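Local coordinates for amine oxidase (Emericella nidulans, PDB 3PGB), which is a copper- and topaquinone-containing oxidoreductase that probably oxidises primary amines such as methylamine, at residues N208-A211 / E215-T218; R578-S583 / H600-D605; Y616-S621 / L688-N693. All coordinates share one frame; numbering follows the deposited sequence.

Contact 1. Residues N208-A211 / E215-T218; sequences NGTA and ENDT. With NAG (2-acetamido-2-deoxy-beta-D-glucopyranose), chain G.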
ATOM      1  N   ASN A 208     -16.524  18.147 -39.035  1.00 27.53           N
ATOM      2  CA  ASN A 208     -16.544  17.357 -40.284  1.00 27.74           C
ATOM      3  C   ASN A 208     -17.180  15.979 -40.094  1.00 27.71           C
ATOM      4  O   ASN A 208     -16.683  14.989 -40.621  1.00 27.89           O
ATOM      5  CB  ASN A 208     -15.129  17.215 -40.884  1.00 27.83           C
ATOM      6  CG  ASN A 208     -14.550  18.541 -41.375  1.00 28.61           C
ATOM      7  OD1 ASN A 208     -15.283  19.496 -41.643  1.00 30.64           O
ATOM      8  ND2 ASN A 208     -13.227  18.599 -41.504  1.00 29.56           N
ATOM      9  N   GLY A 209     -18.280  15.917 -39.344  1.00 27.80           N
ATOM     10  CA  GLY A 209     -18.921  14.641 -39.030  1.00 27.95           C
ATOM     11  C   GLY A 209     -20.439  14.651 -38.981  1.00 28.07           C
ATOM     12  O   GLY A 209     -21.066  15.707 -38.953  1.00 28.27           O
ATOM     13  N   THR A 210     -21.023  13.456 -38.994  1.00 28.08           N
ATOM     14  CA  THR A 210     -22.464  13.286 -38.849  1.00 28.17           C
ATOM     15  C   THR A 210     -22.774  12.018 -38.063  1.00 28.34           C
ATOM     16  O   THR A 210     -22.029  11.038 -38.129  1.00 28.02           O
ATOM     17  CB  THR A 210     -23.184  13.175 -40.221  1.00 28.17           C
ATOM     18  OG1 THR A 210     -22.554  12.165 -41.019  1.00 28.35           O
ATOM     19  CG2 THR A 210     -23.164  14.496 -40.973  1.00 27.92           C
ATOM     20  N   ALA A 211     -23.874  12.059 -37.313  1.00 28.81           N
ATOM     21  CA  ALA A 211     -24.488  10.867 -36.726  1.00 29.03           C
ATOM     22  C   ALA A 211     -25.929  10.779 -37.229  1.00 29.31           C
ATOM     23  O   ALA A 211     -26.797  11.530 -36.781  1.00 29.14           O
ATOM     24  CB  ALA A 211     -24.454  10.934 -35.204  1.00 28.99           C
ATOM     25  N   GLU A 215     -23.780   3.880 -42.540  1.00 33.65           N
ATOM     26  CA  GLU A 215     -22.408   3.368 -42.587  1.00 33.79           C
ATOM     27  C   GLU A 215     -21.386   4.506 -42.580  1.00 33.93           C
ATOM     28  O   GLU A 215     -20.315   4.370 -41.986  1.00 34.23           O
ATOM     29  CB  GLU A 215     -22.194   2.498 -43.831  1.00 33.91           C
ATOM     30  N   ASN A 216     -21.715   5.627 -43.222  1.00 33.81           N
ATOM     31  CA  ASN A 216     -20.796   6.772 -43.273  1.00 33.85           C
ATOM     32  C   ASN A 216     -20.679   7.586 -41.963  1.00 33.05           C
ATOM     33  O   ASN A 216     -19.927   8.565 -41.919  1.00 33.01           O
ATOM     34  CB  ASN A 216     -21.133   7.693 -44.465  1.00 34.19           C
ATOM     35  CG  ASN A 216     -22.325   8.605 -44.206  1.00 36.28           C
ATOM     36  OD1 ASN A 216     -23.072   8.420 -43.240  1.00 37.36           O
ATOM     37  ND2 ASN A 216     -22.504   9.604 -45.084  1.00 39.32           N
ATOM     38  N   ASP A 217     -21.415   7.190 -40.918  1.00 32.06           N
ATOM     39  CA  ASP A 217     -21.353   7.859 -39.607  1.00 31.39           C
ATOM     40  C   ASP A 217     -19.920   7.982 -39.095  1.00 30.57           C
ATOM     41  O   ASP A 217     -19.196   6.991 -39.027  1.00 30.53           O
ATOM     42  CB  ASP A 217     -22.176   7.102 -38.550  1.00 31.35           C
ATOM     43  CG  ASP A 217     -23.670   7.406 -38.613  1.00 31.70           C
ATOM     44  OD1 ASP A 217     -24.144   8.002 -39.609  1.00 32.75           O
ATOM     45  OD2 ASP A 217     -24.385   7.032 -37.653  1.00 31.27           O
ATOM     46  N   THR A 218     -19.529   9.205 -38.746  1.00 29.70           N
ATOM     47  CA  THR A 218     -18.244   9.481 -38.106  1.00 29.17           C
ATOM     48  C   THR A 218     -18.410   9.953 -36.650  1.00 28.66           C
ATOM     49  O   THR A 218     -17.420  10.117 -35.936  1.00 28.45           O
ATOM     50  CB  THR A 218     -17.471  10.559 -38.877  1.00 29.09           C
ATOM     51  OG1 THR A 218     -18.294  11.725 -39.014  1.00 28.91           O
ATOM     52  CG2 THR A 218     -17.072  10.053 -40.252  1.00 28.83           C
TER
HETATM   53  C1  NAG G2361     -23.568  10.584 -45.015  1.00 42.57           C
HETATM   54  C2  NAG G2361     -22.848  11.930 -44.997  1.00 43.95           C
HETATM   55  C3  NAG G2361     -23.861  13.073 -44.920  1.00 44.54           C
HETATM   56  C4  NAG G2361     -24.952  12.934 -45.989  1.00 44.82           C
HETATM   57  C5  NAG G2361     -25.496  11.497 -46.046  1.00 44.99           C
HETATM   58  C6  NAG G2361     -26.493  11.295 -47.195  1.00 45.74           C
HETATM   59  C7  NAG G2361     -20.670  12.473 -43.948  1.00 45.08           C
HETATM   60  C8  NAG G2361     -19.865  12.446 -42.680  1.00 44.69           C
HETATM   61  N2  NAG G2361     -21.920  11.986 -43.876  1.00 44.70           N
HETATM   62  O3  NAG G2361     -23.194  14.313 -45.055  1.00 44.91           O
HETATM   63  O4  NAG G2361     -26.004  13.848 -45.731  1.00 44.54           O
HETATM   64  O5  NAG G2361     -24.437  10.548 -46.137  1.00 43.65           O
HETATM   65  O6  NAG G2361     -25.902  11.558 -48.456  1.00 46.61           O
HETATM   66  O7  NAG G2361     -20.157  12.934 -44.968  1.00 45.30           O
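Gly209 and Thr218 face each other across a short, irregular loop closure, their CA atoms 5.3 Å apart, and Thr218 N donates to Thr210 O at 3.2 Å. The second bond ends on a side chain: Thr210 N donates to Thr218 OG1, also at 3.2 Å. The chi1 of 55° sets that hydroxyl between the backbone N and carbonyl carbon of Thr218, facing Thr210 N. Gly209 passes very near, its CA 3.0 Å from Thr218 OG1.

Asn216, Asp217 and Thr218 form an N-glycosylation sequon. Asn216 ND2 is bonded covalently to C1 of the N-acetylglucosamine. The acetamide of the sugar lies beside the Thr210 hydroxyl, and its N2 donates to Thr210 OG1 at 2.9 Å. Thr210 therefore holds Thr218 through its backbone and the glycan through its hydroxyl. The Asp217 carboxylate comes near Ala211, with OD2 3.9 Å from Ala211 CA. Its OD2 accepts from Gly213 N, and OD1 accepts from Leu212 N and Leu214 N, which fixes the loop between the two segments.

The whole loop links helix 200-207 to strand 219-223. Thr210 packs on Thr203 and Leu204 of the helix. Ala211 lies against Leu219 and Ile221 of the strand.

Contact 2. Residues R578-S583 / H600-D605; sequences RSFIHS and HVVNQD. With NAG (2-acetamido-2-deoxy-beta-D-glucopyranose), chain C.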
ATOM      1  N   ARG A 578     -10.378   1.860  24.310  1.00 21.69           N
ATOM      2  CA  ARG A 578     -11.144   0.700  23.856  1.00 21.98           C
ATOM      3  C   ARG A 578     -12.646   0.867  24.012  1.00 22.05           C
ATOM      4  O   ARG A 578     -13.121   1.349  25.038  1.00 22.20           O
ATOM      5  CB  ARG A 578     -10.714  -0.546  24.605  1.00 21.94           C
ATOM      6  CG  ARG A 578      -9.239  -0.794  24.527  1.00 22.56           C
ATOM      7  CD  ARG A 578      -8.942  -2.260  24.563  1.00 23.78           C
ATOM      8  NE  ARG A 578      -7.656  -2.526  25.179  1.00 25.29           N
ATOM      9  CZ  ARG A 578      -7.189  -3.743  25.414  1.00 27.30           C
ATOM     10  NH1 ARG A 578      -7.902  -4.817  25.063  1.00 27.75           N
ATOM     11  NH2 ARG A 578      -6.002  -3.887  25.997  1.00 27.83           N
ATOM     12  N   SER A 579     -13.380   0.445  22.987  1.00 22.10           N
ATOM     13  CA  SER A 579     -14.831   0.469  23.004  1.00 22.19           C
ATOM     14  C   SER A 579     -15.367  -0.576  22.040  1.00 22.30           C
ATOM     15  O   SER A 579     -14.756  -0.836  21.001  1.00 22.60           O
ATOM     16  CB  SER A 579     -15.349   1.853  22.596  1.00 22.25           C
ATOM     17  OG  SER A 579     -15.103   2.115  21.222  1.00 22.24           O
ATOM     18  N   PHE A 580     -16.507  -1.166  22.383  1.00 22.22           N
ATOM     19  CA  PHE A 580     -17.198  -2.085  21.489  1.00 22.20           C
ATOM     20  C   PHE A 580     -18.346  -1.358  20.805  1.00 22.10           C
ATOM     21  O   PHE A 580     -19.029  -0.555  21.436  1.00 22.30           O
ATOM     22  CB  PHE A 580     -17.756  -3.270  22.273  1.00 22.25           C
ATOM     23  CG  PHE A 580     -16.706  -4.121  22.926  1.00 22.65           C
ATOM     24  CD1 PHE A 580     -15.948  -5.011  22.173  1.00 23.28           C
ATOM     25  CD2 PHE A 580     -16.490  -4.054  24.295  1.00 23.52           C
ATOM     26  CE1 PHE A 580     -14.978  -5.814  22.775  1.00 23.75           C
ATOM     27  CE2 PHE A 580     -15.524  -4.854  24.909  1.00 23.97           C
ATOM     28  CZ  PHE A 580     -14.765  -5.735  24.145  1.00 24.04           C
ATOM     29  N   ILE A 581     -18.555  -1.623  19.520  1.00 22.05           N
ATOM     30  CA  ILE A 581     -19.755  -1.144  18.838  1.00 22.08           C
ATOM     31  C   ILE A 581     -20.929  -1.953  19.380  1.00 22.37           C
ATOM     32  O   ILE A 581     -20.933  -3.175  19.294  1.00 22.49           O
ATOM     33  CB  ILE A 581     -19.653  -1.289  17.308  1.00 21.97           C
ATOM     34  CG1 ILE A 581     -18.614  -0.310  16.760  1.00 21.72           C
ATOM     35  CG2 ILE A 581     -21.006  -1.032  16.648  1.00 22.00           C
ATOM     36  CD1 ILE A 581     -18.446  -0.367  15.255  1.00 21.44           C
ATOM     37  N   HIS A 582     -21.905  -1.271  19.968  1.00 22.87           N
ATOM     38  CA  HIS A 582     -23.015  -1.947  20.643  1.00 23.32           C
ATOM     39  C   HIS A 582     -24.190  -2.227  19.721  1.00 23.33           C
ATOM     40  O   HIS A 582     -24.923  -3.198  19.917  1.00 23.29           O
ATOM     41  CB  HIS A 582     -23.521  -1.103  21.810  1.00 23.53           C
ATOM     42  CG  HIS A 582     -22.514  -0.914  22.895  1.00 24.97           C
ATOM     43  ND1 HIS A 582     -22.012  -1.965  23.634  1.00 26.01           N
ATOM     44  CD2 HIS A 582     -21.924   0.204  23.379  1.00 26.51           C
ATOM     45  CE1 HIS A 582     -21.151  -1.502  24.522  1.00 26.84           C
ATOM     46  NE2 HIS A 582     -21.079  -0.189  24.388  1.00 27.41           N
ATOM     47  N   SER A 583     -24.369  -1.367  18.723  1.00 23.31           N
ATOM     48  CA  SER A 583     -25.589  -1.355  17.938  1.00 23.44           C
ATOM     49  C   SER A 583     -25.351  -0.822  16.527  1.00 23.47           C
ATOM     50  O   SER A 583     -24.363  -0.135  16.266  1.00 23.69           O
ATOM     51  CB  SER A 583     -26.645  -0.520  18.683  1.00 23.48           C
ATOM     52  OG  SER A 583     -27.184   0.519  17.882  1.00 23.65           O
ATOM     53  N   HIS A 600     -11.276  -3.988  14.913  1.00 17.75           N
ATOM     54  CA  HIS A 600     -11.107  -5.424  15.125  1.00 17.56           C
ATOM     55  C   HIS A 600     -12.450  -6.145  15.086  1.00 17.66           C
ATOM     56  O   HIS A 600     -13.426  -5.662  15.644  1.00 17.79           O
ATOM     57  CB  HIS A 600     -10.476  -5.703  16.494  1.00 17.45           C
ATOM     58  CG  HIS A 600      -9.159  -5.031  16.720  1.00 16.81           C
ATOM     59  ND1 HIS A 600      -8.578  -4.957  17.964  1.00 16.84           N
ATOM     60  CD2 HIS A 600      -8.310  -4.405  15.871  1.00 17.66           C
ATOM     61  CE1 HIS A 600      -7.423  -4.323  17.874  1.00 17.30           C
ATOM     62  NE2 HIS A 600      -7.238  -3.972  16.615  1.00 17.42           N
ATOM     63  N   VAL A 601     -12.492  -7.311  14.450  1.00 17.76           N
ATOM     64  CA  VAL A 601     -13.673  -8.163  14.491  1.00 17.79           C
ATOM     65  C   VAL A 601     -13.330  -9.303  15.427  1.00 17.77           C
ATOM     66  O   VAL A 601     -12.502 -10.141  15.088  1.00 18.01           O
ATOM     67  CB  VAL A 601     -14.058  -8.713  13.092  1.00 17.75           C
ATOM     68  CG1 VAL A 601     -15.314  -9.564  13.187  1.00 17.60           C
ATOM     69  CG2 VAL A 601     -14.271  -7.581  12.121  1.00 17.72           C
ATOM     70  N   VAL A 602     -13.945  -9.318  16.608  1.00 17.84           N
ATOM     71  CA  VAL A 602     -13.543 -10.237  17.679  1.00 18.00           C
ATOM     72  C   VAL A 602     -14.694 -11.101  18.183  1.00 18.28           C
ATOM     73  O   VAL A 602     -15.859 -10.846  17.880  1.00 18.48           O
ATOM     74  CB  VAL A 602     -12.958  -9.477  18.896  1.00 17.86           C
ATOM     75  CG1 VAL A 602     -11.909  -8.476  18.456  1.00 17.55           C
ATOM     76  CG2 VAL A 602     -14.059  -8.786  19.676  1.00 17.61           C
ATOM     77  N   ASN A 603     -14.353 -12.128  18.954  1.00 18.57           N
ATOM     78  CA  ASN A 603     -15.343 -12.938  19.652  1.00 18.88           C
ATOM     79  C   ASN A 603     -15.076 -12.850  21.145  1.00 19.45           C
ATOM     80  O   ASN A 603     -14.122 -13.445  21.652  1.00 19.44           O
ATOM     81  CB  ASN A 603     -15.300 -14.391  19.180  1.00 18.75           C
ATOM     82  CG  ASN A 603     -16.393 -15.239  19.802  1.00 18.16           C
ATOM     83  OD1 ASN A 603     -16.901 -14.928  20.876  1.00 17.81           O
ATOM     84  ND2 ASN A 603     -16.754 -16.323  19.130  1.00 17.71           N
ATOM     85  N   GLN A 604     -15.928 -12.100  21.842  1.00 20.06           N
ATOM     86  CA  GLN A 604     -15.757 -11.868  23.270  1.00 20.63           C
ATOM     87  C   GLN A 604     -15.931 -13.128  24.106  1.00 20.98           C
ATOM     88  O   GLN A 604     -15.445 -13.191  25.222  1.00 21.23           O
ATOM     89  CB  GLN A 604     -16.738 -10.809  23.760  1.00 20.77           C
ATOM     90  CG  GLN A 604     -16.525  -9.429  23.185  1.00 20.57           C
ATOM     91  CD  GLN A 604     -17.471  -8.421  23.797  1.00 21.14           C
ATOM     92  OE1 GLN A 604     -17.247  -7.941  24.910  1.00 21.82           O
ATOM     93  NE2 GLN A 604     -18.548  -8.098  23.076  1.00 20.65           N
ATOM     94  N   ASP A 605     -16.632 -14.121  23.568  1.00 21.60           N
ATOM     95  CA  ASP A 605     -16.879 -15.376  24.281  1.00 21.73           C
ATOM     96  C   ASP A 605     -15.754 -16.390  24.092  1.00 22.10           C
ATOM     97  O   ASP A 605     -15.787 -17.468  24.692  1.00 22.26           O
ATOM     98  CB  ASP A 605     -18.213 -15.979  23.831  1.00 21.63           C
ATOM     99  CG  ASP A 605     -19.400 -15.081  24.158  1.00 21.44           C
ATOM    100  OD1 ASP A 605     -19.244 -14.188  25.017  1.00 20.03           O
ATOM    101  OD2 ASP A 605     -20.489 -15.273  23.566  1.00 21.36           O
TER
HETATM  102  C1  NAG C   1     -22.240  -8.159  25.365  1.00 27.91           C
HETATM  103  C2  NAG C   1     -23.133  -8.184  26.592  1.00 29.61           C
HETATM  104  C3  NAG C   1     -22.264  -8.554  27.787  1.00 29.96           C
HETATM  105  C4  NAG C   1     -21.606  -9.915  27.574  1.00 30.37           C
HETATM  106  C5  NAG C   1     -20.983 -10.045  26.181  1.00 29.51           C
HETATM  107  C6  NAG C   1     -20.878 -11.514  25.810  1.00 29.69           C
HETATM  108  C7  NAG C   1     -25.044  -6.693  27.045  1.00 31.45           C
HETATM  109  C8  NAG C   1     -25.493  -5.268  27.224  1.00 31.05           C
HETATM  110  N2  NAG C   1     -23.744  -6.877  26.788  1.00 30.67           N
HETATM  111  O3  NAG C   1     -23.058  -8.584  28.949  1.00 29.09           O
HETATM  112  O4  NAG C   1     -20.579 -10.094  28.537  1.00 32.11           O
HETATM  113  O5  NAG C   1     -21.711  -9.443  25.131  1.00 28.68           O
HETATM  114  O6  NAG C   1     -19.579 -11.934  26.124  1.00 30.91           O
HETATM  115  O7  NAG C   1     -25.862  -7.609  27.144  1.00 32.27           O
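Phe580 and Gln604 lie almost flat on one another. The ring and the amide plane are only 19° apart, a stacked arrangement. Gln604 OE1 sits over one face of the ring, displaced toward the rim, with its closest approach of 3.4 Å to Phe580 CZ. Gln604 CD follows at 3.7 Å from Phe580 CE1. Val602 comes from another direction. Its CG2 meets the ring at the edge, near the ring plane, 4.4 Å from Phe580 CE1. The ring is thus bordered by an amide on a face and a methyl at the rim.

The Gln604 chain is extended beyond CG (chi2 -176°), and chi3 of 79° turns the amide to lie against the ring. Its NE2 is held by Thr550 OG1 and Asn684 OD1. These two bonds probably help to set the rotation of the amide.

The corner that presents Gln604 is an Asx turn. Asn603 OD1 accepts from Asp605 N at 2.8 Å. Gln685 supports the turn by bonding Asn603 OD1, Gln604 N and Asp605 OD2. Asp605 OD1 also accepts from O6 of an N-acetylglucosamine of a protein-attached glycan, so the corner also contacts the glycan.

In the enzyme domain, strands 570-580 and 597-603 are not neighbours. Both pair antiparallel with strand 548-562, which runs between them, and Phe580 rests on its Thr550. At the other end, Arg578 and His600 pack on Gly520 and Tyr521 of the second subunit.

Contact 3. Residues Y616-S621 / L688-N693; sequences YRILPS and LVVWLN. With CA (calcium ion), chain F.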
ATOM      1  N   TYR A 616      -9.676 -10.509  14.404  1.00 17.31           N
ATOM      2  CA  TYR A 616      -8.925 -10.115  13.206  1.00 16.92           C
ATOM      3  C   TYR A 616      -9.009  -8.605  13.002  1.00 17.06           C
ATOM      4  O   TYR A 616     -10.102  -8.041  13.024  1.00 17.20           O
ATOM      5  CB  TYR A 616      -9.499 -10.815  11.966  1.00 16.72           C
ATOM      6  CG  TYR A 616      -8.876 -12.152  11.632  1.00 15.26           C
ATOM      7  CD1 TYR A 616      -9.195 -13.291  12.360  1.00 14.83           C
ATOM      8  CD2 TYR A 616      -7.982 -12.281  10.572  1.00 14.34           C
ATOM      9  CE1 TYR A 616      -8.629 -14.532  12.045  1.00 14.79           C
ATOM     10  CE2 TYR A 616      -7.412 -13.510  10.250  1.00 13.77           C
ATOM     11  CZ  TYR A 616      -7.739 -14.629  10.991  1.00 14.03           C
ATOM     12  OH  TYR A 616      -7.177 -15.842  10.689  1.00 13.40           O
ATOM     13  N   ARG A 617      -7.865  -7.949  12.812  1.00 17.23           N
ATOM     14  CA  ARG A 617      -7.846  -6.514  12.529  1.00 17.49           C
ATOM     15  C   ARG A 617      -8.154  -6.310  11.061  1.00 17.62           C
ATOM     16  O   ARG A 617      -7.656  -7.050  10.222  1.00 17.62           O
ATOM     17  CB  ARG A 617      -6.491  -5.860  12.887  1.00 17.56           C
ATOM     18  CG  ARG A 617      -6.182  -4.569  12.100  1.00 17.90           C
ATOM     19  CD  ARG A 617      -5.612  -3.441  12.940  1.00 18.73           C
ATOM     20  NE  ARG A 617      -4.155  -3.467  13.035  1.00 19.43           N
ATOM     21  CZ  ARG A 617      -3.333  -2.477  12.673  1.00 20.15           C
ATOM     22  NH1 ARG A 617      -3.789  -1.336  12.160  1.00 19.48           N
ATOM     23  NH2 ARG A 617      -2.021  -2.633  12.835  1.00 20.67           N
ATOM     24  N   ILE A 618      -8.987  -5.316  10.766  1.00 17.77           N
ATOM     25  CA  ILE A 618      -9.204  -4.867   9.401  1.00 18.15           C
ATOM     26  C   ILE A 618      -8.503  -3.521   9.258  1.00 18.63           C
ATOM     27  O   ILE A 618      -8.753  -2.600  10.035  1.00 18.94           O
ATOM     28  CB  ILE A 618     -10.705  -4.715   9.074  1.00 17.87           C
ATOM     29  CG1 ILE A 618     -11.434  -6.044   9.289  1.00 17.43           C
ATOM     30  CG2 ILE A 618     -10.881  -4.220   7.643  1.00 17.50           C
ATOM     31  CD1 ILE A 618     -12.926  -5.977   9.066  1.00 16.84           C
ATOM     32  N   LEU A 619      -7.612  -3.411   8.281  1.00 19.12           N
ATOM     33  CA  LEU A 619      -6.891  -2.165   8.054  1.00 19.53           C
ATOM     34  C   LEU A 619      -6.762  -1.876   6.563  1.00 20.18           C
ATOM     35  O   LEU A 619      -6.585  -2.797   5.771  1.00 20.19           O
ATOM     36  CB  LEU A 619      -5.502  -2.212   8.703  1.00 19.51           C
ATOM     37  CG  LEU A 619      -4.502  -3.281   8.246  1.00 19.03           C
ATOM     38  CD1 LEU A 619      -3.098  -2.862   8.622  1.00 18.58           C
ATOM     39  CD2 LEU A 619      -4.829  -4.650   8.837  1.00 18.31           C
ATOM     40  N   PRO A 620      -6.855  -0.593   6.179  1.00 20.94           N
ATOM     41  CA  PRO A 620      -6.631  -0.211   4.790  1.00 21.52           C
ATOM     42  C   PRO A 620      -5.141  -0.229   4.460  1.00 22.00           C
ATOM     43  O   PRO A 620      -4.454   0.772   4.632  1.00 22.56           O
ATOM     44  CB  PRO A 620      -7.191   1.212   4.726  1.00 21.42           C
ATOM     45  CG  PRO A 620      -6.984   1.745   6.090  1.00 21.44           C
ATOM     46  CD  PRO A 620      -7.132   0.576   7.032  1.00 20.98           C
ATOM     47  N   SER A 621      -4.654  -1.366   3.987  1.00 22.46           N
ATOM     48  CA  SER A 621      -3.233  -1.526   3.697  1.00 23.04           C
ATOM     49  C   SER A 621      -2.761  -0.667   2.526  1.00 23.02           C
ATOM     50  O   SER A 621      -1.657  -0.119   2.563  1.00 23.19           O
ATOM     51  CB  SER A 621      -2.908  -2.996   3.422  1.00 23.16           C
ATOM     52  OG  SER A 621      -2.787  -3.698   4.647  1.00 24.26           O
ATOM     53  N   LEU A 688     -22.431 -10.735  12.736  1.00 16.31           N
ATOM     54  CA  LEU A 688     -22.300  -9.453  12.043  1.00 15.78           C
ATOM     55  C   LEU A 688     -21.682  -9.630  10.662  1.00 15.28           C
ATOM     56  O   LEU A 688     -21.035 -10.645  10.378  1.00 15.18           O
ATOM     57  CB  LEU A 688     -21.496  -8.450  12.890  1.00 15.81           C
ATOM     58  CG  LEU A 688     -20.184  -8.906  13.531  1.00 16.41           C
ATOM     59  CD1 LEU A 688     -19.096  -9.076  12.477  1.00 16.23           C
ATOM     60  CD2 LEU A 688     -19.740  -7.921  14.622  1.00 16.84           C
ATOM     61  N   VAL A 689     -21.919  -8.646   9.802  1.00 14.77           N
ATOM     62  CA  VAL A 689     -21.295  -8.574   8.491  1.00 14.18           C
ATOM     63  C   VAL A 689     -20.589  -7.233   8.399  1.00 14.00           C
ATOM     64  O   VAL A 689     -21.186  -6.192   8.681  1.00 13.97           O
ATOM     65  CB  VAL A 689     -22.339  -8.663   7.366  1.00 14.09           C
ATOM     66  CG1 VAL A 689     -21.665  -8.584   6.003  1.00 14.31           C
ATOM     67  CG2 VAL A 689     -23.135  -9.928   7.490  1.00 13.95           C
ATOM     68  N   VAL A 690     -19.315  -7.255   8.025  1.00 13.77           N
ATOM     69  CA  VAL A 690     -18.568  -6.031   7.799  1.00 13.37           C
ATOM     70  C   VAL A 690     -18.591  -5.728   6.305  1.00 13.24           C
ATOM     71  O   VAL A 690     -18.157  -6.539   5.497  1.00 12.91           O
ATOM     72  CB  VAL A 690     -17.130  -6.158   8.300  1.00 13.46           C
ATOM     73  CG1 VAL A 690     -16.379  -4.842   8.112  1.00 13.36           C
ATOM     74  CG2 VAL A 690     -17.127  -6.579   9.760  1.00 13.20           C
ATOM     75  N   TRP A 691     -19.136  -4.565   5.957  1.00 13.38           N
ATOM     76  CA  TRP A 691     -19.198  -4.092   4.579  1.00 13.32           C
ATOM     77  C   TRP A 691     -18.091  -3.053   4.370  1.00 13.22           C
ATOM     78  O   TRP A 691     -18.094  -2.009   5.013  1.00 12.89           O
ATOM     79  CB  TRP A 691     -20.570  -3.464   4.293  1.00 13.35           C
ATOM     80  CG  TRP A 691     -21.735  -4.334   4.651  1.00 13.57           C
ATOM     81  CD1 TRP A 691     -22.357  -4.414   5.862  1.00 14.50           C
ATOM     82  CD2 TRP A 691     -22.425  -5.246   3.791  1.00 13.57           C
ATOM     83  NE1 TRP A 691     -23.387  -5.322   5.811  1.00 13.98           N
ATOM     84  CE2 TRP A 691     -23.450  -5.846   4.550  1.00 13.55           C
ATOM     85  CE3 TRP A 691     -22.276  -5.615   2.452  1.00 13.43           C
ATOM     86  CZ2 TRP A 691     -24.322  -6.794   4.014  1.00 13.67           C
ATOM     87  CZ3 TRP A 691     -23.145  -6.556   1.922  1.00 13.67           C
ATOM     88  CH2 TRP A 691     -24.155  -7.132   2.701  1.00 13.20           C
ATOM     89  N   LEU A 692     -17.152  -3.346   3.473  1.00 13.39           N
ATOM     90  CA  LEU A 692     -15.962  -2.508   3.280  1.00 13.54           C
ATOM     91  C   LEU A 692     -15.943  -1.864   1.910  1.00 13.68           C
ATOM     92  O   LEU A 692     -16.225  -2.528   0.909  1.00 13.82           O
ATOM     93  CB  LEU A 692     -14.693  -3.349   3.413  1.00 13.44           C
ATOM     94  CG  LEU A 692     -14.468  -4.045   4.744  1.00 13.28           C
ATOM     95  CD1 LEU A 692     -13.299  -4.997   4.609  1.00 13.06           C
ATOM     96  CD2 LEU A 692     -14.241  -3.021   5.859  1.00 13.02           C
ATOM     97  N   ASN A 693     -15.593  -0.579   1.864  1.00 13.78           N
ATOM     98  CA  ASN A 693     -15.355   0.104   0.599  1.00 14.00           C
ATOM     99  C   ASN A 693     -13.868   0.213   0.281  1.00 14.38           C
ATOM    100  O   ASN A 693     -13.081   0.702   1.095  1.00 14.50           O
ATOM    101  CB  ASN A 693     -15.977   1.504   0.599  1.00 13.93           C
ATOM    102  CG  ASN A 693     -17.474   1.484   0.339  1.00 13.67           C
ATOM    103  OD1 ASN A 693     -17.976   0.647  -0.413  1.00 13.98           O
ATOM    104  ND2 ASN A 693     -18.190   2.417   0.951  1.00 12.26           N
TER
HETATM  105 CA    CA F 903     -20.596 -12.995  10.657  1.00 15.97          CA
HETATM  106  O   HOH W   1     -19.869 -12.445  13.009  1.00  6.14           O
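Ile618 meets both Val690 and Leu692 with its two branches. The long branch reaches Val690 tip to tip, with Ile618 CD1 3.8 Å from Val690 CG1. The short branch passes over the end of Leu692 at an angle. Ile618 CG2 stands 4.0 Å from Leu692 CD1 and equally far from Leu692 CD2, so it sits against the fork of the leucine. With chi1 of Ile618 at -58°, CG2 is opposite the backbone N, and the extended chi2 (177°) carries CD1 to Val690. The contact is wholly apolar and buried.

Other side chains pack against these methyls. Val601 of strand 597-603 touches both Ile618 and Val690. Phe542, whose backbone O is a calcium ligand, lies against Ile618, and Phe719 of strand 714-722 lies against Leu692.

The enzyme domain of copper amine oxidases is a large beta-sandwich, and this contact is consistent with its interior. The CA atoms of Ile618 and Leu692 are 9.4 Å apart, and the strands meet through side chains that point toward each other.

On its other side, strand 686-698 is anchored by a polar group. Trp691 NE1 bonds Thr649 OG1, and Val689 CG1 rests over one face of the indole.

At the start of the segment, Leu688 O binds a calcium ion at 2.4 Å. Leu688 N donates to a water that is itself a calcium ligand, 2.5 Å from the ion. Asp541, Phe542, Asp543 and Asp687 complete the site.

Overall arrangement
Contacts 2 and 3 are neighbours in the enzyme domain, their centres about 13 Å apart. They join through adjacent strands 597-603 and 613-619, where Val601 N lies 2.9 Å from Tyr616 O, a probable hydrogen bond. The calcium ion bound by Leu688 in contact 3 is about 12 Å from the Val602 side chain of contact 2. Strand 686-698 runs on from contact 3 to His698, a copper ligand. Contact 1 is remote, on the opposite side of the chain's centre, about 62 Å from contact 2 and about 50 Å from contact 3, centre to centre. Contacts 1 and 2 each touch a glycan.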